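Long-range contacts in cytoplasmic protein (Cryptococcus neoformans var. grubii serotype A, PDB 7LPO), which probably hydrolyses steryl beta-glucosides, as a sterylglucosidase of glycoside hydrolase family 5: residues V37-N42 with L566-W571; K92-N97 with A663-P668; L711-Y716 with Q746-R751. All blocks are in the same frame, centred on the assembly; numbering follows the deposited sequence.

How the contacts relate
The three contacts run outward from the catalytic barrel into the C-terminal domain. Contact 1 pairs two parallel strands, its centre about 11 Å from the centre of the chain, and at its end the side chain of Trp-571 lies about 3 Å, nearest atoms, from a bound Tris molecule, probably from the crystallisation liquor, which may mark a pocket. Contact 2, its centre about 10 Å from that of contact 1, touches it directly: Asn-97 N lies 2.9 Å from Arg-39 O, and Ile-570 packs on Tyr-96. The centre of contact 3 lies about 10 Å from that of contact 2, and the two join where Gln-748 NE2 approaches Ala-93 O at 3.0 Å and where Cys-666 meets Pro-712. Contacts 1 and 3 do not touch.

Contact 1 of 3, residues V37-N42 with L566-W571; sequences VLRGVN and LNYAIW
The carbonyl oxygen of Leu-566 is gripped twice by Arg-39: NE donates at 3.1 Å, nearly along the C=O axis, and NH2 at 3.2 Å, on a lone pair. Both bonds lie close to the guanidinium plane, which fixes that group's rotation, while NH2 also forms a salt bridge with Asp-561. The Arg-39 chain, extended from CG to NE, crosses the Tyr-568 ring, with CG over the face at 3.8 Å from the centroid (a CH-pi contact). Alongside runs a parallel beta ladder, Gly-40 N to Tyr-568 O and Ile-570 N to Gly-40 O. At its start the Asn-567 side chain stands in for a backbone acceptor, OD1 taking the Leu-38 N-H at 2.7 Å in a bond straight to 169°. At the far end, Asn-42 N donates to Ile-570 O at 2.7 Å. The Asn-42 and Trp-571 side chains cross at about a right angle, their amide and ring planes 53° apart, with Asn-42 CG 3.4 Å from Trp-571 CE3; Asn-42 OD1 accepts from Arg-100. Parallel neighbours of this kind build the TIM barrel of the family: strand 35-43 is flanked by 98-104 and 567-570, and strand 518-522 pairs with 567-570 in turn.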
loop_
_atom_site.group_PDB
_atom_site.type_symbol
_atom_site.label_atom_id
_atom_site.label_comp_id
_atom_site.label_asym_id
_atom_site.label_seq_id
_atom_site.Cartn_x
_atom_site.Cartn_y
_atom_site.Cartn_z
ATOM N N VAL A 37 14.522 -6.880 -12.164
ATOM C CA VAL A 37 13.345 -6.029 -12.036
ATOM C C VAL A 37 12.212 -6.892 -11.505
ATOM O O VAL A 37 11.869 -7.916 -12.112
ATOM C CB VAL A 37 12.952 -5.369 -13.366
ATOM C CG1 VAL A 37 11.624 -4.599 -13.203
ATOM C CG2 VAL A 37 14.055 -4.440 -13.859
ATOM N N LEU A 38 11.638 -6.485 -10.372
ATOM C CA LEU A 38 10.575 -7.233 -9.715
ATOM C C LEU A 38 9.258 -6.499 -9.912
ATOM O O LEU A 38 9.119 -5.340 -9.503
ATOM C CB LEU A 38 10.863 -7.419 -8.225
ATOM C CG LEU A 38 12.120 -8.222 -7.896
ATOM C CD1 LEU A 38 12.342 -8.178 -6.380
ATOM C CD2 LEU A 38 12.021 -9.657 -8.391
ATOM N N ARG A 39 8.291 -7.187 -10.510
ATOM C CA ARG A 39 7.000 -6.605 -10.821
ATOM C C ARG A 39 5.910 -7.609 -10.508
ATOM O O ARG A 39 6.028 -8.797 -10.824
ATOM C CB ARG A 39 6.929 -6.175 -12.289
ATOM C CG ARG A 39 7.662 -4.868 -12.519
ATOM C CD ARG A 39 7.687 -4.446 -13.986
ATOM N NE ARG A 39 8.409 -3.187 -14.090
ATOM C CZ ARG A 39 8.487 -2.434 -15.178
ATOM N NH1 ARG A 39 7.879 -2.808 -16.295
ATOM N NH2 ARG A 39 9.176 -1.294 -15.132
ATOM N N GLY A 40 4.845 -7.116 -9.892
ATOM C CA GLY A 40 3.764 -7.983 -9.505
ATOM C C GLY A 40 2.593 -7.216 -8.939
ATOM O O GLY A 40 2.310 -6.099 -9.384
ATOM N N VAL A 41 1.915 -7.808 -7.951
ATOM C CA VAL A 41 0.665 -7.279 -7.425
ATOM C C VAL A 41 0.660 -7.404 -5.910
ATOM O O VAL A 41 1.402 -8.197 -5.322
ATOM C CB VAL A 41 -0.558 -8.015 -8.013
ATOM C CG1 VAL A 41 -0.506 -7.985 -9.517
ATOM C CG2 VAL A 41 -0.578 -9.483 -7.528
ATOM N N ASN A 42 -0.183 -6.588 -5.283
ATOM C CA ASN A 42 -0.535 -6.781 -3.884
ATOM C C ASN A 42 -1.594 -7.870 -3.798
ATOM O O ASN A 42 -2.614 -7.810 -4.492
ATOM C CB ASN A 42 -1.065 -5.488 -3.276
ATOM C CG ASN A 42 0.032 -4.478 -3.012
ATOM O OD1 ASN A 42 0.473 -4.302 -1.872
ATOM N ND2 ASN A 42 0.494 -3.822 -4.070
ATOM N N LEU A 566 11.397 0.943 -12.887
ATOM C CA LEU A 566 11.154 0.679 -11.479
ATOM C C LEU A 566 10.588 -0.713 -11.217
ATOM O O LEU A 566 9.941 -1.331 -12.070
ATOM C CB LEU A 566 10.184 1.717 -10.909
ATOM C CG LEU A 566 10.762 3.061 -10.472
ATOM C CD1 LEU A 566 9.636 4.082 -10.327
ATOM C CD2 LEU A 566 11.529 2.912 -9.171
ATOM N N ASN A 567 10.864 -1.203 -10.013
ATOM C CA ASN A 567 10.137 -2.318 -9.438
ATOM C C ASN A 567 8.801 -1.815 -8.895
ATOM O O ASN A 567 8.681 -0.662 -8.459
ATOM C CB ASN A 567 10.954 -2.960 -8.314
ATOM C CG ASN A 567 12.385 -3.264 -8.723
ATOM O OD1 ASN A 567 12.646 -4.153 -9.535
ATOM N ND2 ASN A 567 13.322 -2.524 -8.156
ATOM N N TYR A 568 7.783 -2.674 -8.927
ATOM C CA TYR A 568 6.526 -2.224 -8.344
ATOM C C TYR A 568 5.561 -3.372 -8.106
ATOM O O TYR A 568 5.703 -4.464 -8.657
ATOM C CB TYR A 568 5.849 -1.163 -9.221
ATOM C CG TYR A 568 5.542 -1.588 -10.647
ATOM C CD1 TYR A 568 4.452 -2.397 -10.936
ATOM C CD2 TYR A 568 6.331 -1.169 -11.702
ATOM C CE1 TYR A 568 4.161 -2.775 -12.229
ATOM C CE2 TYR A 568 6.036 -1.536 -13.011
ATOM C CZ TYR A 568 4.956 -2.340 -13.261
ATOM O OH TYR A 568 4.669 -2.711 -14.552
ATOM N N ALA A 569 4.577 -3.089 -7.251
ATOM C CA ALA A 569 3.483 -3.996 -6.929
ATOM C C ALA A 569 2.186 -3.231 -7.161
ATOM O O ALA A 569 1.904 -2.251 -6.462
ATOM C CB ALA A 569 3.575 -4.501 -5.486
ATOM N N ILE A 570 1.417 -3.679 -8.150
ATOM C CA ILE A 570 0.132 -3.069 -8.449
ATOM C C ILE A 570 -0.867 -3.356 -7.332
ATOM O O ILE A 570 -0.982 -4.489 -6.846
ATOM C CB ILE A 570 -0.395 -3.598 -9.794
ATOM C CG1 ILE A 570 0.586 -3.277 -10.927
ATOM C CG2 ILE A 570 -1.774 -3.033 -10.054
ATOM C CD1 ILE A 570 0.238 -3.968 -12.245
ATOM N N TRP A 571 -1.606 -2.327 -6.924
ATOM C CA TRP A 571 -2.766 -2.483 -6.051
ATOM C C TRP A 571 -4.016 -2.543 -6.929
ATOM O O TRP A 571 -4.333 -1.559 -7.605
ATOM C CB TRP A 571 -2.882 -1.326 -5.046
ATOM C CG TRP A 571 -3.967 -1.592 -4.040
ATOM C CD1 TRP A 571 -5.296 -1.311 -4.170
ATOM C CD2 TRP A 571 -3.818 -2.246 -2.772
ATOM N NE1 TRP A 571 -5.986 -1.760 -3.065
ATOM C CE2 TRP A 571 -5.103 -2.337 -2.192
ATOM C CE3 TRP A 571 -2.724 -2.764 -2.076
ATOM C CZ2 TRP A 571 -5.319 -2.912 -0.940
ATOM C CZ3 TRP A 571 -2.936 -3.340 -0.837
ATOM C CH2 TRP A 571 -4.224 -3.411 -0.280
#

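Contact 2 of 3, residues K92-N97 with A663-P668; sequences KAWGYN and AAFCRP
Phe-665 holds CG between its backbone N and carbonyl carbon (chi1 65°), and Trp-94 holds CG anti to its carbonyl carbon; with these torsions the two rings meet edge to face. CE1 of Phe-665 stands over the centre of the indole face, 3.7 Å from Trp-94 CE3, and CZ reaches toward CH2 and CZ2 on the six-membered ring. The planes are inclined at 74° and the centroids are 4.8 Å apart, a T-shaped stack. Indole NE1 is held separately by Ile-655 O.

Tyr-96 comes in across Phe-665 at about a right angle. Its OH donates to Phe-665 O at 2.8 Å from above the carbonyl plane, 59° out of it, and Tyr-96 OH also lies 3.2 Å from Phe-665 CD1. The hydroxyl is thus pressed against the ring of the residue whose carbonyl it holds.

Both segments leave a helix here. Helix 83-93, in the catalytic domain of this family 5 glycosidase, ends in a Schellman motif in which Gly-95 takes positive phi, and Gly-95 N bonds back to Lys-92 O. Helix 662-665 ends just before Cys-666, and the two helix ends dock against each other.

The sulfur of Cys-666 lies obliquely beside the indole, 3.9 Å from Trp-94 CD1, a sulfur-aromatic contact. A water links the backbones, donating to Trp-94 O and accepting from Arg-667 N. Arg-667, buried against helix 547-559, forms salt bridges with Asp-554 and Asp-561, and its NH1 also donates to Ala-664 O. Phe-665 and Tyr-96 both pack on Ile-570 of strand 567-570.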
loop_
_atom_site.group_PDB
_atom_site.type_symbol
_atom_site.label_atom_id
_atom_site.label_comp_id
_atom_site.label_asym_id
_atom_site.label_seq_id
_atom_site.Cartn_x
_atom_site.Cartn_y
_atom_site.Cartn_z
ATOM N N LYS A 92 1.347 -15.440 -12.787
ATOM C CA LYS A 92 2.629 -15.796 -13.391
ATOM C C LYS A 92 2.580 -15.667 -14.910
ATOM O O LYS A 92 3.535 -15.181 -15.531
ATOM C CB LYS A 92 3.027 -17.218 -12.991
ATOM C CG LYS A 92 4.536 -17.458 -13.022
ATOM C CD LYS A 92 5.197 -16.832 -11.798
ATOM C CE LYS A 92 6.708 -17.011 -11.807
ATOM N NZ LYS A 92 7.419 -15.741 -12.134
ATOM N N ALA A 93 1.473 -16.089 -15.526
ATOM C CA ALA A 93 1.326 -15.991 -16.975
ATOM C C ALA A 93 1.316 -14.544 -17.455
ATOM O O ALA A 93 1.642 -14.285 -18.619
ATOM C CB ALA A 93 0.042 -16.703 -17.419
ATOM N N TRP A 94 0.935 -13.603 -16.590
ATOM C CA TRP A 94 0.990 -12.182 -16.894
ATOM C C TRP A 94 2.388 -11.613 -16.737
ATOM O O TRP A 94 2.571 -10.401 -16.910
ATOM C CB TRP A 94 0.027 -11.404 -15.994
ATOM C CG TRP A 94 -1.424 -11.498 -16.377
ATOM C CD1 TRP A 94 -1.936 -11.807 -17.609
ATOM C CD2 TRP A 94 -2.547 -11.259 -15.523
ATOM N NE1 TRP A 94 -3.317 -11.776 -17.567
ATOM C CE2 TRP A 94 -3.711 -11.452 -16.296
ATOM C CE3 TRP A 94 -2.684 -10.895 -14.179
ATOM C CZ2 TRP A 94 -4.987 -11.303 -15.766
ATOM C CZ3 TRP A 94 -3.967 -10.756 -13.650
ATOM C CH2 TRP A 94 -5.093 -10.952 -14.446
ATOM N N GLY A 95 3.374 -12.456 -16.427
ATOM C CA GLY A 95 4.753 -12.033 -16.322
ATOM C C GLY A 95 5.194 -11.608 -14.939
ATOM O O GLY A 95 6.361 -11.243 -14.765
ATOM N N TYR A 96 4.314 -11.655 -13.947
ATOM C CA TYR A 96 4.661 -11.180 -12.614
ATOM C C TYR A 96 5.557 -12.176 -11.890
ATOM O O TYR A 96 5.406 -13.391 -12.035
ATOM C CB TYR A 96 3.394 -10.920 -11.811
ATOM C CG TYR A 96 2.543 -9.818 -12.409
ATOM C CD1 TYR A 96 3.130 -8.734 -13.052
ATOM C CD2 TYR A 96 1.161 -9.856 -12.326
ATOM C CE1 TYR A 96 2.368 -7.731 -13.600
ATOM C CE2 TYR A 96 0.391 -8.847 -12.872
ATOM C CZ TYR A 96 0.998 -7.794 -13.511
ATOM O OH TYR A 96 0.235 -6.795 -14.064
ATOM N N ASN A 97 6.521 -11.646 -11.134
ATOM C CA ASN A 97 7.404 -12.459 -10.305
ATOM C C ASN A 97 7.443 -11.971 -8.862
ATOM O O ASN A 97 8.328 -12.383 -8.100
ATOM C CB ASN A 97 8.821 -12.473 -10.885
ATOM C CG ASN A 97 9.374 -11.070 -11.113
ATOM O OD1 ASN A 97 8.756 -10.077 -10.724
ATOM N ND2 ASN A 97 10.542 -10.984 -11.743
ATOM N N ALA A 663 -4.524 -5.151 -21.339
ATOM C CA ALA A 663 -3.521 -4.623 -22.258
ATOM C C ALA A 663 -2.602 -3.616 -21.574
ATOM O O ALA A 663 -1.448 -3.451 -21.983
ATOM C CB ALA A 663 -4.198 -3.980 -23.463
ATOM N N ALA A 664 -3.079 -2.942 -20.530
ATOM C CA ALA A 664 -2.274 -1.909 -19.889
ATOM C C ALA A 664 -1.406 -2.442 -18.759
ATOM O O ALA A 664 -0.287 -1.951 -18.573
ATOM C CB ALA A 664 -3.174 -0.790 -19.358
ATOM N N PHE A 665 -1.872 -3.437 -17.996
ATOM C CA PHE A 665 -1.068 -3.903 -16.871
ATOM C C PHE A 665 -0.206 -5.117 -17.191
ATOM O O PHE A 665 0.732 -5.390 -16.440
ATOM C CB PHE A 665 -1.943 -4.181 -15.631
ATOM C CG PHE A 665 -2.935 -5.312 -15.760
ATOM C CD1 PHE A 665 -2.525 -6.634 -15.769
ATOM C CD2 PHE A 665 -4.294 -5.043 -15.773
ATOM C CE1 PHE A 665 -3.452 -7.665 -15.836
ATOM C CE2 PHE A 665 -5.228 -6.067 -15.827
ATOM C CZ PHE A 665 -4.808 -7.382 -15.858
ATOM N N CYS A 666 -0.466 -5.823 -18.286
ATOM C CA CYS A 666 0.371 -6.940 -18.721
ATOM C C CYS A 666 1.265 -6.434 -19.847
ATOM O O CYS A 666 0.782 -6.167 -20.954
ATOM C CB CYS A 666 -0.484 -8.119 -19.181
ATOM S SG CYS A 666 0.489 -9.566 -19.650
ATOM N N ARG A 667 2.561 -6.302 -19.564
ATOM C CA ARG A 667 3.468 -5.530 -20.404
ATOM C C ARG A 667 4.818 -6.218 -20.526
ATOM O O ARG A 667 5.239 -6.933 -19.611
ATOM C CB ARG A 667 3.713 -4.122 -19.837
ATOM C CG ARG A 667 2.489 -3.422 -19.256
ATOM C CD ARG A 667 2.903 -2.356 -18.237
ATOM N NE ARG A 667 3.667 -1.269 -18.839
ATOM C CZ ARG A 667 3.138 -0.286 -19.572
ATOM N NH1 ARG A 667 1.828 -0.239 -19.805
ATOM N NH2 ARG A 667 3.923 0.658 -20.075
ATOM N N PRO A 668 5.523 -6.009 -21.639
ATOM C CA PRO A 668 6.901 -6.510 -21.739
ATOM C C PRO A 668 7.834 -5.744 -20.815
ATOM O O PRO A 668 7.697 -4.532 -20.630
ATOM C CB PRO A 668 7.261 -6.264 -23.207
ATOM C CG PRO A 668 6.418 -5.053 -23.576
ATOM C CD PRO A 668 5.117 -5.253 -22.843
HETATM O O HOH W 1 3.843 -7.833 -17.121
#

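Contact 3 of 3, residues L711-Y716 with Q746-R751; sequences LPFVHY and QGQTLR
Gln-748 reaches from a type II' beta turn, Gln-746 to Thr-749, to the start of helix 713-716 in the C-terminal domain. Its CB lies 3.3 Å from Leu-711 O. CG, anti to the carbonyl carbon (chi1 -68°), sits above the centre of the Phe-713 ring, 3.4 Å from the centroid, in a CH-pi contact. The chain is extended beyond CG, and CD follows over the same face, 3.4 Å from Phe-713 CD2, the amide plane stacked at only 12° to the ring. At the tip OE1 accepts the Phe-713 N-H at 2.8 Å, in the carbonyl plane and on a lone pair, and so takes up a backbone donor in the first turn of the helix, which follows Pro-712 at its N-cap. NE2 donates to Ala-93 O, tying this turn to the catalytic domain.

The main chain adds a second link, Leu-711 N donating to Gln-748 O at 2.8 Å. Beyond it, CD1 of Leu-711 packs 3.7 Å from CB of Leu-750, in the core beside strands 734-738 and 761-770. A water also donates to Gln-748 OE1 at 2.7 Å and accepts from Val-714 N, the residue after Phe-713.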
loop_
_atom_site.group_PDB
_atom_site.type_symbol
_atom_site.label_atom_id
_atom_site.label_comp_id
_atom_site.label_asym_id
_atom_site.label_seq_id
_atom_site.Cartn_x
_atom_site.Cartn_y
_atom_site.Cartn_z
ATOM N N LEU A 711 7.856 -11.305 -22.740
ATOM C CA LEU A 711 7.048 -10.795 -23.849
ATOM C C LEU A 711 5.646 -11.386 -23.778
ATOM O O LEU A 711 5.464 -12.586 -24.060
ATOM C CB LEU A 711 7.697 -11.126 -25.190
ATOM C CG LEU A 711 9.080 -10.526 -25.456
ATOM C CD1 LEU A 711 9.633 -11.117 -26.747
ATOM C CD2 LEU A 711 9.043 -9.018 -25.536
ATOM N N PRO A 712 4.628 -10.604 -23.426
ATOM C CA PRO A 712 3.314 -11.200 -23.134
ATOM C C PRO A 712 2.565 -11.636 -24.390
ATOM O O PRO A 712 2.478 -10.900 -25.377
ATOM C CB PRO A 712 2.567 -10.080 -22.396
ATOM C CG PRO A 712 3.208 -8.809 -22.893
ATOM C CD PRO A 712 4.659 -9.151 -23.190
ATOM N N PHE A 713 2.002 -12.846 -24.324
ATOM C CA PHE A 713 1.030 -13.282 -25.319
ATOM C C PHE A 713 -0.076 -12.255 -25.501
ATOM O O PHE A 713 -0.637 -12.126 -26.594
ATOM C CB PHE A 713 0.386 -14.613 -24.900
ATOM C CG PHE A 713 1.297 -15.798 -24.975
ATOM C CD1 PHE A 713 2.221 -15.930 -25.996
ATOM C CD2 PHE A 713 1.211 -16.796 -24.025
ATOM C CE1 PHE A 713 3.049 -17.034 -26.064
ATOM C CE2 PHE A 713 2.032 -17.895 -24.078
ATOM C CZ PHE A 713 2.957 -18.016 -25.103
ATOM N N VAL A 714 -0.433 -11.554 -24.423
ATOM C CA VAL A 714 -1.496 -10.552 -24.465
ATOM C C VAL A 714 -1.273 -9.559 -25.597
ATOM O O VAL A 714 -2.232 -9.091 -26.224
ATOM C CB VAL A 714 -1.590 -9.840 -23.101
ATOM C CG1 VAL A 714 -2.220 -8.486 -23.248
ATOM C CG2 VAL A 714 -2.346 -10.688 -22.111
ATOM N N HIS A 715 -0.013 -9.203 -25.866
ATOM C CA HIS A 715 0.309 -8.236 -26.906
ATOM C C HIS A 715 0.960 -8.837 -28.143
ATOM O O HIS A 715 0.888 -8.224 -29.215
ATOM C CB HIS A 715 1.266 -7.160 -26.368
ATOM C CG HIS A 715 0.653 -6.266 -25.342
ATOM N ND1 HIS A 715 -0.224 -5.254 -25.670
ATOM C CD2 HIS A 715 0.769 -6.245 -23.995
ATOM C CE1 HIS A 715 -0.612 -4.639 -24.567
ATOM N NE2 HIS A 715 -0.026 -5.224 -23.537
ATOM N N TYR A 716 1.618 -9.985 -28.021
ATOM C CA TYR A 716 2.523 -10.465 -29.055
ATOM C C TYR A 716 2.171 -11.854 -29.577
ATOM O O TYR A 716 2.896 -12.384 -30.425
ATOM C CB TYR A 716 3.959 -10.457 -28.518
ATOM C CG TYR A 716 4.485 -9.072 -28.173
ATOM C CD1 TYR A 716 4.706 -8.125 -29.164
ATOM C CD2 TYR A 716 4.761 -8.716 -26.864
ATOM C CE1 TYR A 716 5.185 -6.862 -28.858
ATOM C CE2 TYR A 716 5.253 -7.456 -26.548
ATOM C CZ TYR A 716 5.457 -6.532 -27.549
ATOM O OH TYR A 716 5.936 -5.281 -27.244
ATOM N N GLN A 746 11.268 -18.327 -26.261
ATOM C CA GLN A 746 10.613 -19.565 -25.849
ATOM C C GLN A 746 9.409 -19.185 -25.002
ATOM O O GLN A 746 9.554 -18.464 -24.014
ATOM C CB GLN A 746 11.568 -20.473 -25.070
ATOM C CG GLN A 746 10.858 -21.538 -24.235
ATOM C CD GLN A 746 11.811 -22.552 -23.619
ATOM O OE1 GLN A 746 12.728 -22.190 -22.881
ATOM N NE2 GLN A 746 11.598 -23.829 -23.922
ATOM N N GLY A 747 8.232 -19.658 -25.378
ATOM C CA GLY A 747 7.032 -19.285 -24.642
ATOM C C GLY A 747 6.876 -17.777 -24.636
ATOM O O GLY A 747 6.849 -17.135 -25.687
ATOM N N GLN A 748 6.796 -17.187 -23.442
ATOM C CA GLN A 748 6.744 -15.740 -23.285
ATOM C C GLN A 748 8.086 -15.151 -22.855
ATOM O O GLN A 748 8.125 -14.053 -22.286
ATOM C CB GLN A 748 5.657 -15.363 -22.278
ATOM C CG GLN A 748 4.246 -15.652 -22.768
ATOM C CD GLN A 748 3.193 -15.239 -21.764
ATOM O OE1 GLN A 748 2.429 -14.301 -21.993
ATOM N NE2 GLN A 748 3.155 -15.936 -20.635
ATOM N N THR A 749 9.182 -15.847 -23.128
ATOM C CA THR A 749 10.511 -15.440 -22.697
ATOM C C THR A 749 11.383 -15.145 -23.906
ATOM O O THR A 749 11.431 -15.939 -24.853
ATOM C CB THR A 749 11.171 -16.533 -21.847
ATOM O OG1 THR A 749 10.290 -16.926 -20.787
ATOM C CG2 THR A 749 12.493 -16.041 -21.244
ATOM N N LEU A 750 12.067 -14.005 -23.865
ATOM C CA LEU A 750 13.112 -13.655 -24.815
ATOM C C LEU A 750 14.453 -13.693 -24.095
ATOM O O LEU A 750 14.594 -13.119 -23.010
ATOM C CB LEU A 750 12.863 -12.270 -25.404
ATOM C CG LEU A 750 14.022 -11.648 -26.177
ATOM C CD1 LEU A 750 14.422 -12.536 -27.325
ATOM C CD2 LEU A 750 13.614 -10.284 -26.671
ATOM N N ARG A 751 15.430 -14.373 -24.691
ATOM C CA ARG A 751 16.764 -14.504 -24.120
ATOM C C ARG A 751 17.745 -13.805 -25.042
ATOM O O ARG A 751 17.713 -14.017 -26.254
ATOM C CB ARG A 751 17.148 -15.973 -23.938
ATOM C CG ARG A 751 16.265 -16.691 -22.936
ATOM C CD ARG A 751 16.828 -18.049 -22.538
ATOM N NE ARG A 751 16.048 -18.634 -21.446
ATOM C CZ ARG A 751 14.994 -19.429 -21.622
ATOM N NH1 ARG A 751 14.595 -19.748 -22.848
ATOM N NH2 ARG A 751 14.338 -19.910 -20.574
HETATM O O HOH W 2 0.380 -12.549 -21.532
#